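Local coordinates for protein KLLA0F20702p (Kluyveromyces lactis, PDB 5Y5A) that is the yeast telomerase subunit Est1, which probably helps bring telomerase to chromosome ends by binding Cdc13, at residues A[261-266]-A[491-496]; A[371-376]-A[434-439]. All coordinates share one frame; numbering follows the deposited sequence.

Interaction 1 (A[261-266]-A[491-496]); sequences SSLSRL and FGPTKF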
ATOM      1  N   SER A 261      -1.298  -3.556   3.681  1.00 39.94           N
ATOM      2  CA  SER A 261      -2.400  -4.504   3.735  1.00 46.91           C
ATOM      3  C   SER A 261      -2.846  -4.706   5.173  1.00 45.79           C
ATOM      4  O   SER A 261      -3.967  -5.126   5.427  1.00 42.47           O
ATOM      5  CB  SER A 261      -1.998  -5.845   3.116  1.00 44.48           C
ATOM      6  OG  SER A 261      -1.319  -6.645   4.068  1.00 41.27           O
ATOM      7  N   SER A 262      -1.947  -4.405   6.105  1.00 41.14           N
ATOM      8  CA  SER A 262      -2.214  -4.589   7.522  1.00 42.94           C
ATOM      9  C   SER A 262      -2.821  -3.352   8.143  1.00 36.05           C
ATOM     10  O   SER A 262      -3.410  -3.431   9.205  1.00 39.56           O
ATOM     11  CB  SER A 262      -0.930  -4.931   8.280  1.00 41.18           C
ATOM     12  OG  SER A 262      -0.267  -6.032   7.701  1.00 42.45           O
ATOM     13  N   LEU A 263      -2.649  -2.207   7.486  1.00 41.32           N
ATOM     14  CA  LEU A 263      -3.001  -0.914   8.075  1.00 37.31           C
ATOM     15  C   LEU A 263      -4.062  -0.137   7.285  1.00 38.91           C
ATOM     16  O   LEU A 263      -4.346   1.021   7.595  1.00 38.85           O
ATOM     17  CB  LEU A 263      -1.746  -0.050   8.207  1.00 42.96           C
ATOM     18  CG  LEU A 263      -0.601  -0.607   9.052  1.00 40.82           C
ATOM     19  CD1 LEU A 263       0.567   0.348   8.983  1.00 34.82           C
ATOM     20  CD2 LEU A 263      -1.066  -0.772  10.480  1.00 39.40           C
ATOM     21  N   SER A 264      -4.637  -0.752   6.258  1.00 39.33           N
ATOM     22  CA  SER A 264      -5.707  -0.094   5.524  1.00 41.36           C
ATOM     23  C   SER A 264      -6.967  -0.157   6.378  1.00 40.68           C
ATOM     24  O   SER A 264      -7.030  -0.937   7.325  1.00 39.36           O
ATOM     25  CB  SER A 264      -5.921  -0.740   4.150  1.00 46.27           C
ATOM     26  OG  SER A 264      -6.449  -2.051   4.258  1.00 44.96           O
ATOM     27  N   ARG A 265      -7.969   0.651   6.045  1.00 40.43           N
ATOM     28  CA  ARG A 265      -9.162   0.744   6.879  1.00 39.02           C
ATOM     29  C   ARG A 265      -9.873  -0.610   7.026  1.00 41.54           C
ATOM     30  O   ARG A 265     -10.472  -0.891   8.072  1.00 44.43           O
ATOM     31  CB  ARG A 265     -10.129   1.804   6.325  1.00 39.31           C
ATOM     32  CG  ARG A 265     -11.317   2.092   7.270  1.00 43.15           C
ATOM     33  CD  ARG A 265     -11.963   3.452   6.989  1.00 45.49           C
ATOM     34  NE  ARG A 265     -12.413   3.557   5.606  1.00 42.21           N
ATOM     35  CZ  ARG A 265     -13.627   3.223   5.194  1.00 45.30           C
ATOM     36  NH1 ARG A 265     -14.525   2.783   6.069  1.00 47.90           N
ATOM     37  NH2 ARG A 265     -13.948   3.343   3.910  1.00 44.89           N
ATOM     38  N   LEU A 266      -9.795  -1.446   5.992  1.00 42.89           N
ATOM     39  CA  LEU A 266     -10.258  -2.839   6.078  1.00 44.29           C
ATOM     40  C   LEU A 266      -9.107  -3.807   5.783  1.00 46.34           C
ATOM     41  O   LEU A 266      -8.975  -4.310   4.663  1.00 45.83           O
ATOM     42  CB  LEU A 266     -11.413  -3.089   5.109  1.00 50.47           C
ATOM     43  CG  LEU A 266     -12.780  -2.569   5.555  1.00 60.28           C
ATOM     44  CD1 LEU A 266     -13.784  -2.751   4.445  1.00 62.63           C
ATOM     45  CD2 LEU A 266     -13.232  -3.310   6.797  1.00 63.76           C
ATOM     46  N   PHE A 491      -5.128   4.751   4.279  1.00 43.36           N
ATOM     47  CA  PHE A 491      -3.957   4.414   5.090  1.00 41.09           C
ATOM     48  C   PHE A 491      -4.199   4.824   6.540  1.00 44.84           C
ATOM     49  O   PHE A 491      -4.341   6.009   6.830  1.00 47.78           O
ATOM     50  CB  PHE A 491      -2.719   5.118   4.535  1.00 40.30           C
ATOM     51  CG  PHE A 491      -1.413   4.685   5.149  1.00 41.14           C
ATOM     52  CD1 PHE A 491      -1.060   3.344   5.209  1.00 39.31           C
ATOM     53  CD2 PHE A 491      -0.502   5.637   5.597  1.00 36.98           C
ATOM     54  CE1 PHE A 491       0.167   2.951   5.738  1.00 38.69           C
ATOM     55  CE2 PHE A 491       0.723   5.253   6.122  1.00 38.63           C
ATOM     56  CZ  PHE A 491       1.056   3.901   6.192  1.00 38.12           C
ATOM     57  N   GLY A 492      -4.249   3.849   7.442  1.00 40.21           N
ATOM     58  CA  GLY A 492      -4.563   4.113   8.842  1.00 41.16           C
ATOM     59  C   GLY A 492      -3.697   5.119   9.593  1.00 42.80           C
ATOM     60  O   GLY A 492      -4.222   5.967  10.304  1.00 38.44           O
ATOM     61  N   PRO A 493      -2.362   5.035   9.455  1.00 40.61           N
ATOM     62  CA  PRO A 493      -1.538   5.954  10.258  1.00 44.72           C
ATOM     63  C   PRO A 493      -1.748   7.449   9.978  1.00 41.91           C
ATOM     64  O   PRO A 493      -1.443   8.261  10.841  1.00 42.20           O
ATOM     65  CB  PRO A 493      -0.116   5.535   9.891  1.00 41.45           C
ATOM     66  CG  PRO A 493      -0.250   4.074   9.604  1.00 43.05           C
ATOM     67  CD  PRO A 493      -1.551   3.961   8.861  1.00 39.62           C
ATOM     68  N   THR A 494      -2.246   7.804   8.800  1.00 40.68           N
ATOM     69  CA  THR A 494      -2.559   9.199   8.506  1.00 42.96           C
ATOM     70  C   THR A 494      -4.072   9.413   8.585  1.00 49.18           C
ATOM     71  O   THR A 494      -4.601  10.408   8.086  1.00 44.34           O
ATOM     72  CB  THR A 494      -2.023   9.624   7.116  1.00 44.86           C
ATOM     73  OG1 THR A 494      -2.367   8.626   6.142  1.00 43.89           O
ATOM     74  CG2 THR A 494      -0.493   9.768   7.156  1.00 37.32           C
ATOM     75  N   LYS A 495      -4.750   8.457   9.221  1.00 45.17           N
ATOM     76  CA  LYS A 495      -6.196   8.509   9.430  1.00 50.66           C
ATOM     77  C   LYS A 495      -7.011   8.558   8.145  1.00 49.41           C
ATOM     78  O   LYS A 495      -8.026   9.255   8.075  1.00 48.82           O
ATOM     79  CB  LYS A 495      -6.576   9.690  10.325  1.00 50.88           C
ATOM     80  CG  LYS A 495      -5.847   9.717  11.653  1.00 54.98           C
ATOM     81  CD  LYS A 495      -6.336   8.627  12.578  1.00 60.66           C
ATOM     82  CE  LYS A 495      -5.863   8.879  13.998  1.00 67.37           C
ATOM     83  NZ  LYS A 495      -6.347   7.824  14.922  1.00 77.28           N
ATOM     84  N   PHE A 496      -6.531   7.830   7.137  1.00 50.70           N
ATOM     85  CA  PHE A 496      -7.311   7.432   5.961  1.00 45.58           C
ATOM     86  C   PHE A 496      -7.353   8.522   4.898  1.00 43.57           C
ATOM     87  O   PHE A 496      -7.743   8.265   3.757  1.00 41.21           O
ATOM     88  CB  PHE A 496      -8.762   7.119   6.356  1.00 41.94           C
ATOM     89  CG  PHE A 496      -8.874   6.124   7.477  1.00 45.58           C
ATOM     90  CD1 PHE A 496      -8.121   4.955   7.453  1.00 46.88           C
ATOM     91  CD2 PHE A 496      -9.702   6.360   8.566  1.00 49.66           C
ATOM     92  CE1 PHE A 496      -8.204   4.029   8.486  1.00 41.19           C
ATOM     93  CE2 PHE A 496      -9.790   5.430   9.606  1.00 49.26           C
ATOM     94  CZ  PHE A 496      -9.031   4.260   9.559  1.00 38.19           C
TER

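Interaction 2 (A[371-376]-A[434-439]); sequences SFHMYQ and KSHKNV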
ATOM      1  N   SER A 371       5.531   0.934   9.708  1.00 33.24           N
ATOM      2  CA  SER A 371       6.205  -0.044  10.551  1.00 35.56           C
ATOM      3  C   SER A 371       6.167   0.272  12.042  1.00 35.81           C
ATOM      4  O   SER A 371       6.312  -0.636  12.869  1.00 37.83           O
ATOM      5  CB  SER A 371       7.654  -0.205  10.107  1.00 36.35           C
ATOM      6  OG  SER A 371       7.701  -0.973   8.914  1.00 42.52           O
ATOM      7  N   PHE A 372       5.990   1.542  12.398  1.00 34.58           N
ATOM      8  CA  PHE A 372       5.867   1.892  13.814  1.00 35.66           C
ATOM      9  C   PHE A 372       4.566   1.313  14.362  1.00 34.01           C
ATOM     10  O   PHE A 372       4.500   0.893  15.519  1.00 39.35           O
ATOM     11  CB  PHE A 372       5.914   3.416  14.038  1.00 36.58           C
ATOM     12  CG  PHE A 372       5.674   3.826  15.483  1.00 38.64           C
ATOM     13  CD1 PHE A 372       6.685   3.713  16.430  1.00 35.72           C
ATOM     14  CD2 PHE A 372       4.446   4.330  15.884  1.00 35.79           C
ATOM     15  CE1 PHE A 372       6.474   4.080  17.748  1.00 38.11           C
ATOM     16  CE2 PHE A 372       4.221   4.701  17.213  1.00 43.22           C
ATOM     17  CZ  PHE A 372       5.235   4.575  18.144  1.00 44.32           C
ATOM     18  N   HIS A 373       3.531   1.288  13.528  1.00 37.12           N
ATOM     19  CA  HIS A 373       2.250   0.735  13.955  1.00 40.72           C
ATOM     20  C   HIS A 373       2.247  -0.786  13.806  1.00 39.10           C
ATOM     21  O   HIS A 373       1.543  -1.467  14.529  1.00 43.80           O
ATOM     22  CB  HIS A 373       1.100   1.364  13.168  1.00 41.29           C
ATOM     23  CG  HIS A 373       1.047   2.857  13.285  1.00 44.76           C
ATOM     24  ND1 HIS A 373       0.341   3.499  14.280  1.00 42.71           N
ATOM     25  CD2 HIS A 373       1.641   3.829  12.552  1.00 39.83           C
ATOM     26  CE1 HIS A 373       0.491   4.805  14.146  1.00 40.91           C
ATOM     27  NE2 HIS A 373       1.272   5.033  13.105  1.00 40.88           N
ATOM     28  N   MET A 374       3.038  -1.315  12.875  1.00 35.27           N
ATOM     29  CA  MET A 374       3.280  -2.760  12.847  1.00 40.61           C
ATOM     30  C   MET A 374       3.879  -3.175  14.196  1.00 39.55           C
ATOM     31  O   MET A 374       3.432  -4.138  14.819  1.00 37.73           O
ATOM     32  CB  MET A 374       4.216  -3.154  11.699  1.00 30.42           C
ATOM     33  CG  MET A 374       3.676  -2.832  10.301  1.00 29.91           C
ATOM     34  SD  MET A 374       2.100  -3.647   9.935  1.00 40.77           S
ATOM     35  CE  MET A 374       2.651  -5.330   9.643  1.00 37.44           C
ATOM     36  N   TYR A 375       4.894  -2.428  14.630  1.00 35.38           N
ATOM     37  CA  TYR A 375       5.537  -2.645  15.922  1.00 41.15           C
ATOM     38  C   TYR A 375       4.516  -2.729  17.065  1.00 41.93           C
ATOM     39  O   TYR A 375       4.605  -3.615  17.916  1.00 47.17           O
ATOM     40  CB  TYR A 375       6.556  -1.522  16.212  1.00 36.65           C
ATOM     41  CG  TYR A 375       7.336  -1.683  17.513  1.00 33.55           C
ATOM     42  CD1 TYR A 375       6.733  -1.455  18.742  1.00 33.93           C
ATOM     43  CD2 TYR A 375       8.680  -2.054  17.504  1.00 41.91           C
ATOM     44  CE1 TYR A 375       7.424  -1.604  19.924  1.00 38.10           C
ATOM     45  CE2 TYR A 375       9.385  -2.204  18.692  1.00 43.04           C
ATOM     46  CZ  TYR A 375       8.747  -1.972  19.896  1.00 43.01           C
ATOM     47  OH  TYR A 375       9.421  -2.109  21.082  1.00 50.02           O
ATOM     48  N   GLN A 376       3.563  -1.803  17.098  1.00 40.11           N
ATOM     49  CA  GLN A 376       2.615  -1.759  18.215  1.00 41.44           C
ATOM     50  C   GLN A 376       1.636  -2.910  18.153  1.00 40.00           C
ATOM     51  O   GLN A 376       1.240  -3.437  19.186  1.00 44.21           O
ATOM     52  CB  GLN A 376       1.865  -0.423  18.242  1.00 38.95           C
ATOM     53  CG  GLN A 376       2.780   0.788  18.435  1.00 39.08           C
ATOM     54  CD  GLN A 376       2.002   2.058  18.689  1.00 49.59           C
ATOM     55  OE1 GLN A 376       2.261   2.772  19.660  1.00 53.63           O
ATOM     56  NE2 GLN A 376       1.029   2.341  17.825  1.00 56.92           N
ATOM     57  N   LYS A 434       0.440  14.753  13.318  1.00 39.37           N
ATOM     58  CA  LYS A 434      -0.785  15.328  13.875  1.00 42.76           C
ATOM     59  C   LYS A 434      -1.848  14.278  14.212  1.00 44.52           C
ATOM     60  O   LYS A 434      -2.859  14.597  14.844  1.00 50.58           O
ATOM     61  CB  LYS A 434      -1.391  16.345  12.907  1.00 52.22           C
ATOM     62  CG  LYS A 434      -2.491  15.781  12.037  1.00 62.54           C
ATOM     63  CD  LYS A 434      -2.979  16.796  11.017  1.00 69.62           C
ATOM     64  CE  LYS A 434      -4.327  17.362  11.413  1.00 75.46           C
ATOM     65  NZ  LYS A 434      -4.808  18.357  10.417  1.00 81.08           N
ATOM     66  N   SER A 435      -1.626  13.038  13.792  1.00 40.77           N
ATOM     67  CA  SER A 435      -2.634  11.988  13.922  1.00 47.75           C
ATOM     68  C   SER A 435      -2.516  11.173  15.202  1.00 43.26           C
ATOM     69  O   SER A 435      -3.417  10.417  15.533  1.00 47.37           O
ATOM     70  CB  SER A 435      -2.560  11.021  12.730  1.00 46.51           C
ATOM     71  OG  SER A 435      -2.933  11.651  11.519  1.00 47.23           O
ATOM     72  N   HIS A 436      -1.389  11.287  15.894  1.00 41.58           N
ATOM     73  CA  HIS A 436      -1.147  10.455  17.067  1.00 43.98           C
ATOM     74  C   HIS A 436      -0.500  11.279  18.185  1.00 42.43           C
ATOM     75  O   HIS A 436       0.591  11.820  18.027  1.00 41.28           O
ATOM     76  CB  HIS A 436      -0.278   9.250  16.693  1.00 42.31           C
ATOM     77  CG  HIS A 436      -0.784   8.500  15.501  1.00 40.71           C
ATOM     78  ND1 HIS A 436      -1.865   7.643  15.562  1.00 41.89           N
ATOM     79  CD2 HIS A 436      -0.379   8.493  14.207  1.00 35.07           C
ATOM     80  CE1 HIS A 436      -2.096   7.139  14.366  1.00 39.79           C
ATOM     81  NE2 HIS A 436      -1.217   7.649  13.521  1.00 39.70           N
ATOM     82  N   LYS A 437      -1.189  11.369  19.312  1.00 42.95           N
ATOM     83  CA  LYS A 437      -0.727  12.176  20.434  1.00 52.12           C
ATOM     84  C   LYS A 437       0.689  11.825  20.886  1.00 53.34           C
ATOM     85  O   LYS A 437       1.509  12.713  21.105  1.00 48.86           O
ATOM     86  CB  LYS A 437      -1.698  12.041  21.600  1.00 52.58           C
ATOM     87  CG  LYS A 437      -3.042  12.681  21.313  1.00 62.29           C
ATOM     88  CD  LYS A 437      -2.851  14.054  20.684  1.00 70.93           C
ATOM     89  CE  LYS A 437      -4.177  14.772  20.491  1.00 77.07           C
ATOM     90  NZ  LYS A 437      -3.988  16.093  19.837  1.00 75.39           N
ATOM     91  N   ASN A 438       0.976  10.533  21.018  1.00 45.74           N
ATOM     92  CA  ASN A 438       2.303  10.099  21.434  1.00 46.15           C
ATOM     93  C   ASN A 438       3.385  10.524  20.437  1.00 44.88           C
ATOM     94  O   ASN A 438       4.497  10.875  20.826  1.00 43.75           O
ATOM     95  CB  ASN A 438       2.327   8.579  21.628  1.00 52.83           C
ATOM     96  CG  ASN A 438       1.838   7.813  20.393  1.00 66.92           C
ATOM     97  OD1 ASN A 438       0.861   8.204  19.749  1.00 75.06           O
ATOM     98  ND2 ASN A 438       2.514   6.714  20.069  1.00 67.63           N
ATOM     99  N   VAL A 439       3.061  10.487  19.147  1.00 44.62           N
ATOM    100  CA  VAL A 439       4.033  10.842  18.123  1.00 48.14           C
ATOM    101  C   VAL A 439       4.225  12.355  18.107  1.00 45.52           C
ATOM    102  O   VAL A 439       5.347  12.846  18.005  1.00 44.90           O
ATOM    103  CB  VAL A 439       3.605  10.331  16.733  1.00 46.26           C
ATOM    104  CG1 VAL A 439       4.594  10.783  15.666  1.00 38.93           C
ATOM    105  CG2 VAL A 439       3.493   8.819  16.754  1.00 43.77           C
TER

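Interaction 1 (A[261-266]-A[491-496])
Where helix 251-263 runs out, in the Est1 DNA/RNA-binding domain, the helix end and the residues just after it meet the loop 491-496 at L263 and R265. A single isolated beta bridge pairs S264 with F491, and one backbone bond crosses the gap: G492 N gives its hydrogen to L263 O over 2.8 Å, bent to 144° at the hydrogen. A side chain on G492 would run into that same carbonyl. The side chain of L263 starts out toward the loop. Its CD1 lies 3.9 Å from P493 CG and 4.2 Å from F491 CE1, with the leucine and the phenylalanine side by side and the proline crossing at about a right angle. P493 CD in turn sits over the centre of the F491 ring, so the three form one apolar patch, which I366 and I369 of helix 339-379 extend.

R265 works differently. With CG anti to the backbone N (chi1 -172°), CG lies over one face of the F496 ring, while CB is 3.7 Å from F496 CE1. Beyond the ring the guanidinium turns to other partners: NE makes a salt bridge with E490, and NH1 bonds to the backbone of the bound peptide. In the CH-pi contact R265 CD lies almost straight above the ring centre, 3.8 Å from the F496 centroid and 5° off the normal.

Interaction 2 (A[371-376]-A[434-439])
Two histidines meeting tip to tip, H373 of helix 339-379 and H436 at the N-cap position of helix 437-444, form the centre of a side-chain contact that no hydrogen bond crosses. It lies within the Est1 DNA/RNA-binding domain and packs helix 339-379 against the turn leading into helix 437-444. The backbones stay well apart, with F372 CA and V439 CA 10.1 Å from each other, so the side chains span the whole gap. H373 CE1 comes over one face of the H436 ring, displaced toward its rim, and lies 3.4 Å from H436 NE2. With the ring planes at 50°, the pair is neither a stack nor a T-shape. The other face of H436 is covered by S435 CB, which leaves the imidazole sandwiched.

Each ring is also held by a polar partner elsewhere: H436 NE2 is hydrogen-bonded to P493 O, and H373 NE2 to W432 NE1, whose indole meets both imidazoles. An alanine in place of H436 would probably leave P493 O without this bond and open a gap over H373 CE1, setting the H373 ring less firmly in place.

Beside the histidines, F372 starts out toward 434-439, and with CG anti to the backbone N (chi1 175°) the ring is carried on from there to N438 and V439. N438 ND2 approaches the edge of the phenyl ring near its plane, 3.9 Å from F372 CE2, while V439 CG2 reaches the same CE2 obliquely at 4.2 Å. The amide and the ring meet tip to tip, their planes 36° apart.

The N-terminal end of helix 437-444 thus meets helix 339-379, whose F372 also packs on L395 and I398 of helix 385-410 and whose H373 touches L263 at the end of helix 251-263.

Following the chain from the N terminus, residues 261-266 come first, at the end of helix 251-263; 371-376 follow late in the long helix 339-379, then 434-439, the turn leading into helix 437-444 and its first residues, and finally the loop 491-496. Interaction 2 closes a mostly helical loop of 57 intervening residues, and interaction 1 closes a larger one of 224 that contains it whole. Their centres are about 12 Å apart, and they touch directly: the P493 ring packs on H373, and the K495 side chain on S435. The loop 491-496 thus joins the end of helix 251-263 to both sides of interaction 2, all within the Est1 DNA/RNA-binding domain.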